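Local coordinates for protein N(G),N(G)-dimethylarginine dimethylaminohydrolase (Pseudomonas aeruginosa, PDB 1H70) that hydrolyses the methylated arginines N(omega),N(omega)-dimethyl-L-arginine and N(omega)-methyl-L-arginine, yielding L-citrulline and dimethylamine or methylamine, at residues R58-F64 and R86-I92; I6-T10 and I92-T96; R74-R80 and K104-E109; E115-M120 and H163-A169. The protein carries 1 engineered substitution. One frame throughout, in Å; residues are numbered along the deposited sequence.

Four contacts illustrate how the five-module alpha/beta propeller of the DDAH family surrounds one ligand. Contacts 2 and 4 are buried, 1 and 3 partly exposed. Contacts 1 and 4 both touch citrulline, the first around its amino acid end and the second around its ureido end, and both rely on charged side chains buried with their partners. Contacts 1 and 2 use helix 89-100 and share Ile92, while contact 3 pairs the strands that flank this helix in sequence. Chemistry follows place: regular backbone pairing in contact 3, an arginine spanning from strand to helix beside a small apolar patch in contact 2. A salt bridge from Glu94 to Arg107 joins those two.

Contact 1: R58-F64 and R86-I92; sequences RFPDSVF and RRGETEI. With CIR (citrulline), chain B.
Consecutive turns facing the start of a helix form one wall of the citrulline pocket, a worked example of a ligand-binding arginine held by a buried salt bridge. Segment 58-64 is irregular, with type I turns Phe59-Ser62 and Asp61-Phe64; a third, Arg86-Glu89, leads into helix 89-100. The CA atoms of Phe59 and Arg86 stand 6.7 Å apart, those of Ser62 and Glu89 6.4 Å. Phe59 (chi1 m, chi2 100°) turns one ring face to Glu89 N, and its CZ comes 3.6 Å from Gly88 C, where a CB would clash. Ile92 (chi1 p, chi2 t) brings CD1 within 3.9 Å of Phe59 CD1. Arg58 NH2 lies 3.6 Å from Ile92 CG2, its guanidinium bridged to Asp56. Ser62 (chi1 p) donates from OG to Phe59 O at 2.7 Å. Arg86 (m, t, p, chi4 -163°) curls back onto Glu89 (m, t, chi3 23°) in a two-pronged salt bridge: Arg86 NE to Glu89 OE2 2.9 Å, Arg86 NH2 to Glu89 OE1 2.8 Å. Arg86 NH2 also donates to Phe64 O at 2.9 Å. Waters extend the carboxylate, one linking Glu89 OE2 to Asp61 N, another Glu89 OE1 to Ser62 O. The wall thus presents both charges that an amino acid ligand needs: Arg86 NH1, also paired with Asp67, donates to citrulline O at 3.0 Å, and Asp61 OD1, on a chi1 m side chain, accepts from citrulline N at 2.7 Å.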
# COMPACT_ATOMS: atom_id res chain seq x y z
N ARG A 58 19.68 -7.62 1.21
CA ARG A 58 19.20 -8.84 1.83
C ARG A 58 17.69 -9.02 1.65
O ARG A 58 17.19 -10.08 1.87
CB ARG A 58 19.46 -8.83 3.34
CG ARG A 58 20.91 -8.72 3.77
CD ARG A 58 20.99 -8.60 5.28
NE ARG A 58 20.37 -7.34 5.72
CZ ARG A 58 20.38 -6.90 6.95
NH1 ARG A 58 21.01 -7.61 7.89
NH2 ARG A 58 19.79 -5.74 7.23
N PHE A 59 16.98 -7.96 1.27
CA PHE A 59 15.53 -7.99 1.14
C PHE A 59 15.08 -7.46 -0.23
O PHE A 59 14.77 -6.29 -0.40
CB PHE A 59 14.87 -7.18 2.26
CG PHE A 59 15.12 -7.75 3.64
CD1 PHE A 59 16.11 -7.18 4.45
CD2 PHE A 59 14.41 -8.84 4.12
CE1 PHE A 59 16.37 -7.69 5.69
CE2 PHE A 59 14.67 -9.36 5.36
CZ PHE A 59 15.66 -8.79 6.15
N PRO A 60 15.03 -8.35 -1.21
CA PRO A 60 14.64 -8.00 -2.58
C PRO A 60 13.36 -7.15 -2.71
O PRO A 60 13.26 -6.26 -3.56
CB PRO A 60 14.38 -9.37 -3.21
CG PRO A 60 15.39 -10.25 -2.53
CD PRO A 60 15.40 -9.78 -1.08
N ASP A 61 12.37 -7.43 -1.86
CA ASP A 61 11.08 -6.73 -1.91
C ASP A 61 10.98 -5.59 -0.90
O ASP A 61 9.88 -5.04 -0.70
CB ASP A 61 9.96 -7.73 -1.63
CG ASP A 61 9.73 -8.71 -2.76
OD1 ASP A 61 9.29 -8.24 -3.84
OD2 ASP A 61 9.96 -9.93 -2.61
N SER A 62 12.09 -5.16 -0.30
CA SER A 62 12.06 -4.11 0.73
C SER A 62 11.64 -2.70 0.25
O SER A 62 11.27 -1.82 1.04
CB SER A 62 13.36 -4.13 1.57
OG SER A 62 14.46 -3.84 0.75
N VAL A 63 11.58 -2.50 -1.07
CA VAL A 63 11.09 -1.28 -1.67
C VAL A 63 9.61 -1.14 -1.34
O VAL A 63 9.08 -0.02 -1.31
CB VAL A 63 11.27 -1.31 -3.22
CG1 VAL A 63 10.46 -2.44 -3.85
CG2 VAL A 63 10.89 0.03 -3.85
N PHE A 64 8.93 -2.26 -1.09
CA PHE A 64 7.51 -2.23 -0.75
C PHE A 64 7.30 -2.01 0.75
O PHE A 64 6.80 -2.88 1.49
CB PHE A 64 6.82 -3.52 -1.22
CG PHE A 64 6.96 -3.73 -2.71
CD1 PHE A 64 7.51 -4.90 -3.22
CD2 PHE A 64 6.57 -2.73 -3.58
CE1 PHE A 64 7.65 -5.07 -4.58
CE2 PHE A 64 6.70 -2.89 -4.97
CZ PHE A 64 7.23 -4.07 -5.46
N ARG A 86 10.31 -11.81 3.76
CA ARG A 86 10.05 -10.42 4.06
C ARG A 86 9.82 -10.12 5.54
O ARG A 86 9.72 -8.95 5.90
CB ARG A 86 8.82 -9.95 3.25
CG ARG A 86 8.97 -10.13 1.74
CD ARG A 86 7.98 -9.23 0.98
NE ARG A 86 8.18 -7.82 1.37
CZ ARG A 86 7.31 -6.86 1.16
NH1 ARG A 86 6.20 -7.11 0.49
NH2 ARG A 86 7.56 -5.64 1.61
N ARG A 87 9.75 -11.14 6.40
CA ARG A 87 9.51 -10.89 7.82
C ARG A 87 10.53 -9.95 8.46
O ARG A 87 10.16 -9.06 9.21
CB ARG A 87 9.39 -12.18 8.65
CG ARG A 87 8.75 -11.93 10.02
CD ARG A 87 8.22 -13.18 10.64
NE ARG A 87 7.09 -13.72 9.91
CZ ARG A 87 6.80 -15.01 9.84
NH1 ARG A 87 7.55 -15.92 10.48
NH2 ARG A 87 5.76 -15.42 9.13
N GLY A 88 11.80 -10.11 8.11
CA GLY A 88 12.88 -9.30 8.64
C GLY A 88 12.87 -7.84 8.21
O GLY A 88 13.66 -7.04 8.73
N GLU A 89 12.01 -7.46 7.27
CA GLU A 89 11.91 -6.07 6.85
C GLU A 89 11.41 -5.16 7.96
O GLU A 89 11.63 -3.93 7.90
CB GLU A 89 10.98 -5.91 5.64
CG GLU A 89 11.57 -6.59 4.41
CD GLU A 89 10.74 -6.43 3.17
OE1 GLU A 89 9.94 -5.45 3.11
OE2 GLU A 89 10.88 -7.29 2.25
N THR A 90 10.73 -5.72 8.96
CA THR A 90 10.26 -4.89 10.06
C THR A 90 11.43 -4.30 10.84
O THR A 90 11.36 -3.19 11.34
CB THR A 90 9.36 -5.68 11.03
OG1 THR A 90 10.03 -6.86 11.47
CG2 THR A 90 8.08 -6.12 10.30
N GLU A 91 12.52 -5.07 10.94
CA GLU A 91 13.69 -4.64 11.70
C GLU A 91 14.42 -3.45 11.11
O GLU A 91 14.93 -2.61 11.86
CB GLU A 91 14.67 -5.81 11.85
CG GLU A 91 14.07 -7.03 12.53
CD GLU A 91 13.82 -6.84 14.01
OE1 GLU A 91 12.74 -7.24 14.49
OE2 GLU A 91 14.69 -6.30 14.71
N ILE A 92 14.49 -3.38 9.79
CA ILE A 92 15.21 -2.30 9.12
C ILE A 92 14.38 -1.04 8.98
O ILE A 92 14.90 0.01 8.59
CB ILE A 92 15.78 -2.78 7.76
CG1 ILE A 92 14.68 -3.33 6.85
CG2 ILE A 92 16.84 -3.83 7.98
CD1 ILE A 92 15.18 -3.53 5.43
C CIR B . 5.59 -9.56 -2.51
O CIR B . 5.48 -9.48 -1.25
OXT CIR B . 5.23 -10.65 -3.12
CA CIR B . 6.08 -8.38 -3.30
N CIR B . 6.77 -8.85 -4.52
C3 CIR B . 4.89 -7.46 -3.66
C4 CIR B . 4.34 -6.80 -2.38
C5 CIR B . 3.15 -5.93 -2.74
N6 CIR B . 2.64 -5.23 -1.55
C7 CIR B . 1.72 -4.28 -1.57
O7 CIR B . 1.19 -3.88 -2.61
N8 CIR B . 1.36 -3.73 -0.39
O HOH W 1 12.57 -8.81 0.75
O HOH W 2 10.28 -2.74 3.49

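Contact 2: I6-T10 and I92-T96; sequences IIART and IIEET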
# COMPACT_ATOMS: atom_id res chain seq x y z
N ILE A 6 5.75 11.05 4.02
CA ILE A 6 5.85 9.84 3.25
C ILE A 6 7.18 9.18 3.60
O ILE A 6 8.17 9.88 3.82
CB ILE A 6 5.76 10.23 1.75
CG1 ILE A 6 4.27 10.13 1.37
CG2 ILE A 6 6.68 9.42 0.87
CD1 ILE A 6 3.73 11.21 0.56
N ILE A 7 7.19 7.84 3.70
CA ILE A 7 8.43 7.07 3.86
C ILE A 7 8.51 6.16 2.63
O ILE A 7 7.49 5.57 2.21
CB ILE A 7 8.46 6.20 5.13
CG1 ILE A 7 8.39 7.08 6.38
CG2 ILE A 7 9.70 5.31 5.16
CD1 ILE A 7 7.98 6.32 7.62
N ALA A 8 9.70 6.00 2.07
CA ALA A 8 9.91 5.12 0.90
C ALA A 8 11.30 4.51 1.03
O ALA A 8 12.09 4.95 1.89
CB ALA A 8 9.83 5.92 -0.40
N ARG A 9 11.64 3.55 0.18
CA ARG A 9 12.99 2.97 0.26
C ARG A 9 13.48 2.65 -1.14
O ARG A 9 12.78 2.03 -1.92
CB ARG A 9 12.98 1.71 1.10
CG ARG A 9 14.39 1.05 1.32
CD ARG A 9 14.33 -0.33 1.94
NE ARG A 9 13.90 -0.33 3.33
CZ ARG A 9 14.64 0.03 4.36
NH1 ARG A 9 15.90 0.45 4.19
NH2 ARG A 9 14.13 -0.03 5.59
N THR A 10 14.70 3.07 -1.45
CA THR A 10 15.31 2.81 -2.75
C THR A 10 15.30 1.32 -3.03
O THR A 10 15.59 0.55 -2.15
CB THR A 10 16.77 3.31 -2.66
OG1 THR A 10 16.73 4.70 -2.29
CG2 THR A 10 17.50 3.22 -4.01
N ILE A 92 14.49 -3.38 9.79
CA ILE A 92 15.21 -2.30 9.12
C ILE A 92 14.38 -1.04 8.98
O ILE A 92 14.90 0.01 8.59
CB ILE A 92 15.78 -2.78 7.76
CG1 ILE A 92 14.68 -3.33 6.85
CG2 ILE A 92 16.84 -3.83 7.98
CD1 ILE A 92 15.18 -3.53 5.43
N ILE A 93 13.10 -1.10 9.33
CA ILE A 93 12.27 0.11 9.27
C ILE A 93 11.90 0.64 10.64
O ILE A 93 11.39 1.76 10.75
CB ILE A 93 11.02 -0.10 8.43
CG1 ILE A 93 10.49 1.25 7.91
CG2 ILE A 93 9.96 -0.83 9.24
CD1 ILE A 93 9.59 1.14 6.72
N GLU A 94 12.13 -0.17 11.67
CA GLU A 94 11.76 0.20 13.03
C GLU A 94 12.34 1.53 13.53
O GLU A 94 11.63 2.28 14.18
CB GLU A 94 12.07 -0.92 14.04
CG GLU A 94 11.35 -0.63 15.35
CD GLU A 94 10.89 -1.84 16.14
OE1 GLU A 94 10.55 -2.89 15.53
OE2 GLU A 94 10.84 -1.72 17.39
N GLU A 95 13.60 1.82 13.23
CA GLU A 95 14.20 3.06 13.71
C GLU A 95 13.50 4.31 13.16
O GLU A 95 13.23 5.28 13.87
CB GLU A 95 15.70 3.05 13.39
N THR A 96 13.15 4.27 11.87
CA THR A 96 12.42 5.38 11.27
C THR A 96 11.07 5.57 11.92
O THR A 96 10.67 6.69 12.22
CB THR A 96 12.23 5.08 9.77
OG1 THR A 96 13.50 4.95 9.15
CG2 THR A 96 11.48 6.19 9.06
O HOH W 3 17.18 1.05 6.43
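Where a helix packs against a sheet at a distance, a long side chain can span the gap that backbones cannot. Here the axes of strand 6-9 and helix 92-96 run roughly antiparallel, at 152°, and approach no closer than 11.0 Å. The polar part belongs to Arg9, which extends from the strand and donates a weak hydrogen bond from NH2 to Ile92 O, 3.1 Å away. A water accepts from Arg9 NH1 at 2.6 Å and returns a weak bond to Ile92 O at 3.3 Å, while NH1 is also held by Pro54 O. One face of the Arg9 guanidinium is covered by Ile92 CD1. The apolar part centres on Ile7: Ile7 CD1 meets Thr96 CG2 at 3.8 Å. More loosely, Ile7 CG2 stands 4.5 Å from Ile93 CD1. Strand 5-9 is the middle of three, between 49-53 and 253-254, and the helix leans on both neighbours too, through Thr96 on Leu53 and Ile93 on Leu253.

Contact 3: R74-R80 and K104-E109; sequences RCAIITR and KVERIE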
# COMPACT_ATOMS: atom_id res chain seq x y z
N ARG A 74 -2.70 8.15 15.17
CA ARG A 74 -2.57 7.94 16.61
C ARG A 74 -1.38 7.09 17.01
O ARG A 74 -0.89 7.21 18.14
CB ARG A 74 -3.83 7.26 17.16
CG ARG A 74 -5.15 7.85 16.68
CD ARG A 74 -5.80 8.82 17.63
NE ARG A 74 -6.96 9.46 17.01
CZ ARG A 74 -8.23 9.07 17.10
NH1 ARG A 74 -8.58 8.00 17.80
NH2 ARG A 74 -9.17 9.76 16.47
N CYS A 75 -0.95 6.18 16.15
CA CYS A 75 0.16 5.28 16.44
C CYS A 75 0.64 4.57 15.18
O CYS A 75 0.03 4.69 14.13
CB CYS A 75 -0.27 4.19 17.43
SG CYS A 75 -1.53 3.07 16.74
N ALA A 76 1.75 3.84 15.32
CA ALA A 76 2.27 3.03 14.23
C ALA A 76 2.32 1.59 14.78
O ALA A 76 2.67 1.36 15.94
CB ALA A 76 3.65 3.44 13.78
N ILE A 77 1.96 0.65 13.92
CA ILE A 77 1.96 -0.76 14.28
C ILE A 77 2.88 -1.48 13.33
O ILE A 77 2.60 -1.53 12.12
CB ILE A 77 0.54 -1.37 14.13
CG1 ILE A 77 -0.52 -0.56 14.88
CG2 ILE A 77 0.50 -2.80 14.65
CD1 ILE A 77 -1.33 0.42 13.99
N ILE A 78 3.98 -2.02 13.85
CA ILE A 78 4.89 -2.81 13.05
C ILE A 78 4.18 -4.13 12.82
O ILE A 78 3.65 -4.72 13.76
CB ILE A 78 6.20 -3.05 13.81
CG1 ILE A 78 6.85 -1.74 14.19
CG2 ILE A 78 7.18 -3.90 13.00
CD1 ILE A 78 7.22 -0.86 13.04
N THR A 79 4.14 -4.57 11.57
CA THR A 79 3.41 -5.78 11.26
C THR A 79 4.27 -7.03 11.43
O THR A 79 5.28 -7.03 12.16
CB THR A 79 2.83 -5.68 9.84
OG1 THR A 79 3.90 -5.62 8.88
CG2 THR A 79 1.99 -4.40 9.66
N ARG A 80 3.86 -8.13 10.81
CA ARG A 80 4.57 -9.40 10.88
C ARG A 80 4.29 -10.14 9.57
O ARG A 80 3.36 -10.95 9.46
CB ARG A 80 4.10 -10.20 12.09
CG ARG A 80 4.97 -11.43 12.38
CD ARG A 80 4.86 -11.88 13.86
NE ARG A 80 5.66 -13.08 14.08
CZ ARG A 80 5.27 -14.32 13.81
NH1 ARG A 80 4.05 -14.55 13.33
NH2 ARG A 80 6.09 -15.35 14.05
N LYS A 104 4.80 5.53 20.79
CA LYS A 104 3.54 5.15 20.16
C LYS A 104 3.69 4.06 19.10
O LYS A 104 2.99 4.08 18.08
CB LYS A 104 2.87 6.36 19.51
CG LYS A 104 2.23 7.35 20.48
CD LYS A 104 1.59 8.48 19.69
CE LYS A 104 0.91 9.48 20.63
NZ LYS A 104 0.70 10.79 19.97
N VAL A 105 4.61 3.14 19.34
CA VAL A 105 4.85 2.04 18.39
C VAL A 105 4.35 0.73 18.97
O VAL A 105 4.82 0.30 20.03
CB VAL A 105 6.34 1.89 18.05
CG1 VAL A 105 6.56 0.68 17.13
CG2 VAL A 105 6.83 3.14 17.36
N GLU A 106 3.42 0.09 18.27
CA GLU A 106 2.82 -1.17 18.68
C GLU A 106 3.32 -2.24 17.71
O GLU A 106 3.92 -1.89 16.69
CB GLU A 106 1.30 -1.07 18.58
CG GLU A 106 0.64 0.06 19.34
CD GLU A 106 0.33 -0.25 20.80
OE1 GLU A 106 0.63 -1.36 21.27
OE2 GLU A 106 -0.24 0.64 21.49
N ARG A 107 3.10 -3.52 18.01
CA ARG A 107 3.60 -4.55 17.11
C ARG A 107 2.70 -5.78 17.09
O ARG A 107 2.09 -6.11 18.11
CB ARG A 107 5.03 -4.96 17.47
CG ARG A 107 5.24 -5.28 18.91
CD ARG A 107 6.54 -5.99 19.23
NE ARG A 107 7.86 -5.38 19.04
CZ ARG A 107 8.26 -4.13 18.72
NH1 ARG A 107 7.43 -3.15 18.48
NH2 ARG A 107 9.56 -3.89 18.65
N ILE A 108 2.64 -6.44 15.95
CA ILE A 108 1.91 -7.70 15.82
C ILE A 108 2.87 -8.79 16.28
O ILE A 108 4.07 -8.68 16.02
CB ILE A 108 1.55 -7.96 14.35
CG1 ILE A 108 0.73 -6.81 13.79
CG2 ILE A 108 0.87 -9.36 14.16
CD1 ILE A 108 -0.67 -6.66 14.39
N GLU A 109 2.35 -9.83 16.94
CA GLU A 109 3.20 -10.93 17.41
C GLU A 109 2.68 -12.28 16.96
O GLU A 109 1.55 -12.39 16.53
CB GLU A 109 3.17 -11.04 18.93
CG GLU A 109 3.56 -9.87 19.77
CD GLU A 109 3.33 -10.24 21.23
OE1 GLU A 109 2.67 -11.28 21.50
OE2 GLU A 109 3.83 -9.49 22.09
O HOH W 4 -2.06 9.32 19.50
O HOH W 5 6.10 -7.37 14.66
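Ile78 lays its CG1 against Val105 CG1 at 3.8 Å, an apolar overlap on the same sheet face as Ala76. It sits on a parallel ladder whose strands are twisted by 34°, pairing Ala76 with Val105, Ile77 with Glu106 and Ile78 with Arg107. Its hydrogen bonds zigzag between the strands: Ala76 N to Lys104 O, 3.0 Å; Glu106 N to Ala76 O, 2.8 Å; Ile78 N to Glu106 O, 2.8 Å; Ile108 N to Ile78 O, 3.0 Å. CA-H...O contacts supplement them, such as Val105 CA to Ala76 O at 3.3 Å. On the other face Ile77 CG2 touches Ile108 CD1 at 4.0 Å, and the Glu106 carboxylate turns away to Lys148 and His149. Beyond the ladder a water bridges Thr79 O and Ile108 O. The two strands are the halves of a beta-alpha-beta crossover through helix 89-100, which covers the face of Ala76, Ile78 and Val105; helix 136-148 covers that of Ile77 and Glu106, and strand 69-71 adds an antiparallel neighbour beside 76-78.

Contact 4: E115-M120 and H163-A169; sequences EAGDIM and HLKTGLA. With CIR (citrulline), chain B.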
# COMPACT_ATOMS: atom_id res chain seq x y z
N GLU A 115 0.38 -8.09 6.69
CA GLU A 115 1.13 -7.27 5.74
C GLU A 115 0.17 -6.12 5.46
O GLU A 115 -0.96 -6.36 5.04
CB GLU A 115 1.56 -8.00 4.45
CG GLU A 115 2.70 -8.97 4.74
CD GLU A 115 3.10 -9.86 3.58
OE1 GLU A 115 2.75 -9.55 2.42
OE2 GLU A 115 3.81 -10.85 3.85
N ALA A 116 0.64 -4.88 5.70
CA ALA A 116 -0.22 -3.70 5.60
C ALA A 116 -0.84 -3.38 4.25
O ALA A 116 -1.74 -2.54 4.17
CB ALA A 116 0.45 -2.45 6.21
N GLY A 117 -0.42 -4.05 3.18
CA GLY A 117 -1.04 -3.88 1.87
C GLY A 117 -2.47 -4.42 1.92
O GLY A 117 -3.31 -4.13 1.07
N ASP A 118 -2.75 -5.24 2.95
CA ASP A 118 -4.07 -5.81 3.18
C ASP A 118 -4.98 -4.84 3.93
O ASP A 118 -6.13 -5.16 4.22
CB ASP A 118 -3.97 -7.09 3.99
CG ASP A 118 -3.76 -8.33 3.14
OD1 ASP A 118 -4.53 -8.49 2.15
OD2 ASP A 118 -2.87 -9.18 3.42
N ILE A 119 -4.43 -3.67 4.27
CA ILE A 119 -5.19 -2.68 5.07
C ILE A 119 -5.53 -1.42 4.31
O ILE A 119 -4.65 -0.69 3.81
CB ILE A 119 -4.43 -2.37 6.39
CG1 ILE A 119 -4.20 -3.66 7.17
CG2 ILE A 119 -5.28 -1.39 7.28
CD1 ILE A 119 -3.29 -3.51 8.40
N MET A 120 -6.83 -1.09 4.29
CA MET A 120 -7.31 0.13 3.65
C MET A 120 -7.95 1.10 4.67
O MET A 120 -8.92 0.75 5.29
CB MET A 120 -8.35 -0.22 2.58
CG MET A 120 -8.79 1.01 1.78
SD MET A 120 -9.94 0.65 0.44
CE MET A 120 -11.31 -0.12 1.37
N HIS A 163 -3.10 -9.01 -1.99
CA HIS A 163 -3.49 -8.24 -0.82
C HIS A 163 -4.77 -7.50 -1.19
O HIS A 163 -5.04 -7.27 -2.36
CB HIS A 163 -2.51 -7.11 -0.44
CG HIS A 163 -1.14 -7.55 -0.03
ND1 HIS A 163 -0.04 -7.45 -0.85
CD2 HIS A 163 -0.70 -8.08 1.13
CE1 HIS A 163 1.03 -7.92 -0.21
NE2 HIS A 163 0.66 -8.29 0.99
N LEU A 164 -5.50 -7.06 -0.18
CA LEU A 164 -6.72 -6.30 -0.41
C LEU A 164 -6.53 -5.12 -1.37
O LEU A 164 -7.30 -4.93 -2.31
CB LEU A 164 -7.20 -5.77 0.95
CG LEU A 164 -8.55 -5.02 0.96
CD1 LEU A 164 -9.68 -6.04 0.95
CD2 LEU A 164 -8.63 -4.18 2.23
N LYS A 165 -5.48 -4.32 -1.13
CA LYS A 165 -5.25 -3.12 -1.94
C LYS A 165 -4.73 -3.34 -3.36
O LYS A 165 -4.56 -2.39 -4.13
CB LYS A 165 -4.48 -2.04 -1.19
CG LYS A 165 -5.32 -1.46 -0.04
CD LYS A 165 -4.77 -0.13 0.45
CE LYS A 165 -3.35 -0.25 1.01
NZ LYS A 165 -3.11 0.89 1.99
N THR A 166 -4.57 -4.60 -3.74
CA THR A 166 -4.25 -4.95 -5.11
C THR A 166 -5.44 -4.55 -5.98
O THR A 166 -5.28 -4.17 -7.15
CB THR A 166 -4.08 -6.47 -5.23
OG1 THR A 166 -2.85 -6.87 -4.60
CG2 THR A 166 -3.97 -6.92 -6.69
N GLY A 167 -6.63 -4.69 -5.41
CA GLY A 167 -7.85 -4.40 -6.14
C GLY A 167 -8.75 -3.34 -5.54
O GLY A 167 -9.94 -3.27 -5.88
N LEU A 168 -8.20 -2.47 -4.69
CA LEU A 168 -9.02 -1.44 -4.05
C LEU A 168 -8.16 -0.25 -3.66
O LEU A 168 -6.98 -0.40 -3.34
CB LEU A 168 -9.62 -1.96 -2.74
CG LEU A 168 -10.88 -2.80 -2.70
CD1 LEU A 168 -10.97 -3.48 -1.34
CD2 LEU A 168 -12.08 -1.89 -2.97
N ALA A 169 -8.78 0.91 -3.66
CA ALA A 169 -8.10 2.15 -3.29
C ALA A 169 -9.11 3.20 -2.88
O ALA A 169 -9.99 3.54 -3.66
CB ALA A 169 -7.25 2.72 -4.44
C CIR B . 5.59 -9.56 -2.51
O CIR B . 5.48 -9.48 -1.25
OXT CIR B . 5.23 -10.65 -3.12
CA CIR B . 6.08 -8.38 -3.30
N CIR B . 6.77 -8.85 -4.52
C3 CIR B . 4.89 -7.46 -3.66
C4 CIR B . 4.34 -6.80 -2.38
C5 CIR B . 3.15 -5.93 -2.74
N6 CIR B . 2.64 -5.23 -1.55
C7 CIR B . 1.72 -4.28 -1.57
O7 CIR B . 1.19 -3.88 -2.61
N8 CIR B . 1.36 -3.73 -0.39
O HOH W 6 -1.73 0.22 4.51
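His163 NE2 donates to Glu115 OE1 at 2.8 Å, an oxygen also bridged to Arg133. Lys165 NZ donates to Ile119 O at 2.9 Å, is salt-bridged to Glu66, and lies 3.0 Å from a water that is 2.8 Å from Ala116 O. Leu164 N gives a hydrogen bond to Asp118 OD1 at 2.9 Å and Lys165 N one to Gly117 O at 3.1 Å, tying 3-10 turns 116-118 and 164-166. Asp118 OD2 is held by Ser131 and Thr134. Gly117 CA lies over one face of the His163 imidazole and 3.3 Å from citrulline N8; a CB would collide with the ligand. Farther out, Met120 CB packs on Leu164 CD2 at 4.0 Å, and Met120 SD meets Leu168 CB at 4.1 Å where their strands begin. Ser250, which hydrogen-bonds citrulline through OG, is engineered at the inferred nucleophile position. His163 is the inferred proton donor; its NE2 bond to a carboxylate would stabilise the protonated imidazole, consistent with proton donation during cleavage of the substrate's guanidino group.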